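Transcriptional regulator (Aquifex aeolicus, PDB 2EH3) probably binds DNA through an N-terminal helix-turn-helix domain and regulates transcription, as a two-chain regulator of the TetR/AcrR family. Local coordinates at residues S45-I50 against S101-N106. Sequence-based numbering, arbitrary orientation.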
ATOM      1  N   SER A  45      16.094 -20.586  10.790  1.00 18.34           N
ATOM      2  CA  SER A  45      14.867 -20.831  10.056  1.00 17.08           C
ATOM      3  C   SER A  45      14.686 -19.865   8.891  1.00 15.89           C
ATOM      4  O   SER A  45      15.374 -18.855   8.785  1.00 15.04           O
ATOM      5  CB  SER A  45      13.678 -20.646  10.987  1.00 17.50           C
ATOM      6  OG  SER A  45      13.654 -19.299  11.430  1.00 17.73           O
ATOM      7  N   LYS A  46      13.734 -20.200   8.027  1.00 16.15           N
ATOM      8  CA  LYS A  46      13.391 -19.364   6.893  1.00 16.08           C
ATOM      9  C   LYS A  46      12.882 -18.021   7.468  1.00 14.53           C
ATOM     10  O   LYS A  46      13.110 -16.959   6.893  1.00 13.92           O
ATOM     11  CB  LYS A  46      12.292 -20.051   6.086  1.00 17.14           C
ATOM     12  CG  LYS A  46      12.331 -19.800   4.625  1.00 18.15           C
ATOM     13  CD  LYS A  46      11.308 -20.685   3.917  1.00 20.79           C
ATOM     14  CE  LYS A  46      10.200 -19.834   3.346  1.00 16.62           C
ATOM     15  NZ  LYS A  46       9.214 -20.619   2.550  1.00 14.77           N
ATOM     16  N   GLU A  47      12.170 -18.085   8.595  1.00 14.41           N
ATOM     17  CA  GLU A  47      11.636 -16.890   9.257  1.00 14.98           C
ATOM     18  C   GLU A  47      12.762 -15.944   9.688  1.00 15.17           C
ATOM     19  O   GLU A  47      12.664 -14.714   9.480  1.00 14.43           O
ATOM     20  CB  GLU A  47      10.777 -17.297  10.471  1.00 16.98           C
ATOM     21  CG  GLU A  47      10.250 -16.106  11.294  1.00 20.84           C
ATOM     22  CD  GLU A  47       9.157 -16.512  12.281  1.00 23.21           C
ATOM     23  OE1 GLU A  47       8.821 -17.709  12.343  1.00 27.46           O
ATOM     24  OE2 GLU A  47       8.622 -15.636  12.992  1.00 25.35           O
ATOM     25  N   GLU A  48      13.827 -16.501  10.276  1.00 14.87           N
ATOM     26  CA  GLU A  48      14.966 -15.673  10.686  1.00 16.04           C
ATOM     27  C   GLU A  48      15.576 -15.021   9.460  1.00 14.10           C
ATOM     28  O   GLU A  48      15.999 -13.866   9.503  1.00 14.43           O
ATOM     29  CB  GLU A  48      16.076 -16.478  11.384  1.00 17.33           C
ATOM     30  CG  GLU A  48      15.849 -16.806  12.837  1.00 24.32           C
ATOM     31  CD  GLU A  48      17.114 -17.274  13.575  1.00 27.27           C
ATOM     32  OE1 GLU A  48      16.977 -17.609  14.775  1.00 31.70           O
ATOM     33  OE2 GLU A  48      18.226 -17.312  12.982  1.00 26.80           O
ATOM     34  N   LEU A  49      15.649 -15.780   8.363  1.00 12.64           N
ATOM     35  CA  LEU A  49      16.213 -15.262   7.132  1.00 12.41           C
ATOM     36  C   LEU A  49      15.490 -14.041   6.562  1.00 12.60           C
ATOM     37  O   LEU A  49      16.124 -13.048   6.244  1.00 12.69           O
ATOM     38  CB  LEU A  49      16.258 -16.382   6.076  1.00 10.19           C
ATOM     39  CG  LEU A  49      16.555 -15.978   4.630  1.00 11.99           C
ATOM     40  CD1 LEU A  49      18.031 -15.515   4.464  1.00 13.99           C
ATOM     41  CD2 LEU A  49      16.283 -17.201   3.749  1.00 11.91           C
ATOM     42  N   ILE A  50      14.172 -14.108   6.397  1.00 13.10           N
ATOM     43  CA  ILE A  50      13.501 -12.943   5.828  1.00 13.74           C
ATOM     44  C   ILE A  50      13.541 -11.777   6.810  1.00 14.73           C
ATOM     45  O   ILE A  50      13.655 -10.624   6.400  1.00 13.90           O
ATOM     46  CB  ILE A  50      12.035 -13.268   5.398  1.00 13.39           C
ATOM     47  CG1 ILE A  50      11.447 -12.076   4.607  1.00 13.20           C
ATOM     48  CG2 ILE A  50      11.228 -13.649   6.583  1.00 15.28           C
ATOM     49  CD1 ILE A  50      10.169 -12.450   3.825  1.00 15.21           C
ATOM     50  N   SER A 101       1.073 -10.716   4.147  1.00 13.57           N
ATOM     51  CA  SER A 101       1.003 -11.930   4.971  1.00 12.72           C
ATOM     52  C   SER A 101       0.190 -11.687   6.214  1.00 14.08           C
ATOM     53  O   SER A 101      -0.084 -10.545   6.555  1.00 16.91           O
ATOM     54  CB  SER A 101       2.415 -12.321   5.408  1.00 14.18           C
ATOM     55  OG  SER A 101       2.819 -11.496   6.500  1.00 17.42           O
ATOM     56  N   GLU A 102      -0.259 -12.743   6.891  1.00 12.13           N
ATOM     57  CA  GLU A 102      -0.907 -12.489   8.165  1.00 12.42           C
ATOM     58  C   GLU A 102       0.190 -12.519   9.246  1.00 12.58           C
ATOM     59  O   GLU A 102       0.223 -11.672  10.148  1.00 14.13           O
ATOM     60  CB  GLU A 102      -1.950 -13.571   8.495  1.00 12.08           C
ATOM     61  CG  GLU A 102      -3.158 -13.545   7.619  1.00 15.43           C
ATOM     62  CD  GLU A 102      -4.057 -12.357   7.890  1.00 14.61           C
ATOM     63  OE1 GLU A 102      -3.919 -11.686   8.945  1.00 17.24           O
ATOM     64  OE2 GLU A 102      -4.939 -12.108   7.042  1.00 21.24           O
ATOM     65  N   LYS A 103       1.080 -13.503   9.138  1.00 11.98           N
ATOM     66  CA  LYS A 103       2.151 -13.711  10.111  1.00 13.37           C
ATOM     67  C   LYS A 103       3.164 -12.574  10.258  1.00 12.91           C
ATOM     68  O   LYS A 103       3.603 -12.279  11.378  1.00 12.70           O
ATOM     69  CB  LYS A 103       2.891 -15.024   9.789  1.00 16.77           C
ATOM     70  CG  LYS A 103       3.997 -15.413  10.766  1.00 18.85           C
ATOM     71  CD  LYS A 103       4.730 -16.688  10.333  1.00 20.17           C
ATOM     72  CE  LYS A 103       5.570 -17.221  11.501  1.00 23.07           C
ATOM     73  NZ  LYS A 103       6.338 -18.455  11.173  1.00 24.54           N
ATOM     74  N   PHE A 104       3.505 -11.927   9.151  1.00 11.16           N
ATOM     75  CA  PHE A 104       4.522 -10.875   9.191  1.00 12.28           C
ATOM     76  C   PHE A 104       3.993  -9.451   9.040  1.00 12.17           C
ATOM     77  O   PHE A 104       4.782  -8.504   8.977  1.00 12.54           O
ATOM     78  CB  PHE A 104       5.583 -11.135   8.096  1.00 11.60           C
ATOM     79  CG  PHE A 104       6.246 -12.484   8.185  1.00 12.32           C
ATOM     80  CD1 PHE A 104       6.810 -12.924   9.379  1.00 16.00           C
ATOM     81  CD2 PHE A 104       6.359 -13.280   7.058  1.00 15.91           C
ATOM     82  CE1 PHE A 104       7.490 -14.146   9.437  1.00 16.34           C
ATOM     83  CE2 PHE A 104       7.047 -14.515   7.109  1.00 17.56           C
ATOM     84  CZ  PHE A 104       7.608 -14.937   8.299  1.00 16.11           C
ATOM     85  N   ARG A 105       2.675  -9.281   9.015  1.00 12.16           N
ATOM     86  CA  ARG A 105       2.100  -7.937   8.873  1.00 12.24           C
ATOM     87  C   ARG A 105       2.598  -6.954   9.920  1.00 12.52           C
ATOM     88  O   ARG A 105       2.845  -5.778   9.609  1.00 11.76           O
ATOM     89  CB  ARG A 105       0.571  -7.996   8.935  1.00 14.26           C
ATOM     90  CG  ARG A 105      -0.082  -6.680   8.466  1.00 15.08           C
ATOM     91  CD  ARG A 105      -1.571  -6.865   8.204  1.00 15.34           C
ATOM     92  NE  ARG A 105      -1.757  -7.886   7.181  1.00 14.53           N
ATOM     93  CZ  ARG A 105      -2.922  -8.430   6.850  1.00 15.44           C
ATOM     94  NH1 ARG A 105      -4.034  -8.040   7.463  1.00 16.59           N
ATOM     95  NH2 ARG A 105      -2.968  -9.366   5.911  1.00 16.98           N
ATOM     96  N   ASN A 106       2.764  -7.436  11.142  1.00 12.41           N
ATOM     97  CA  ASN A 106       3.213  -6.568  12.221  1.00 14.72           C
ATOM     98  C   ASN A 106       4.604  -5.987  11.952  1.00 15.15           C
ATOM     99  O   ASN A 106       4.890  -4.864  12.377  1.00 15.12           O
ATOM    100  CB  ASN A 106       3.228  -7.337  13.538  1.00 16.83           C
ATOM    101  CG  ASN A 106       4.274  -8.437  13.547  1.00 21.42           C
ATOM    102  OD1 ASN A 106       4.155  -9.456  12.836  1.00 23.92           O
ATOM    103  ND2 ASN A 106       5.332  -8.229  14.334  1.00 23.34           N
TER
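The Phe104 ring meets Glu47 at its edge: CG of Glu47 lies near the ring plane, 3.9 Å from CE1 of Phe104. Over one face, toward the rim, sits CG of Lys103, the preceding residue, and Ile50 approaches obliquely, its CG2 4.2 Å from CZ of Phe104. The Glu47 carboxylate is turned 69° from the ring. Lys103 leaves the backbone with CG anti to N (chi1 -177°) and stays extended, which carries its ammonium past the ring to Glu47, where NZ of Lys103 donates to OE1 of Glu47 at 2.8 Å in a salt bridge. NZ comes in from above the carboxylate plane, 58° out of it. In the all-helical TetR fold the contact joins the two domains: helix 46-67 starts in the probable DNA-binding domain, where Ser45 caps it by accepting from the backbone N of Glu48, while the turn before helix 105-126 belongs to the C-terminal domain. With an alanine at Glu47, the Lys103 ammonium would probably lose this carboxylate and the CE1 edge of Phe104 its methylene neighbour. Tyr20 packs edge-to-face with Phe104 and also touches Glu47 and Ile50. OG of Ser101 accepts from N of Phe104 at 2.8 Å, an ST motif at the turn from which the ring projects.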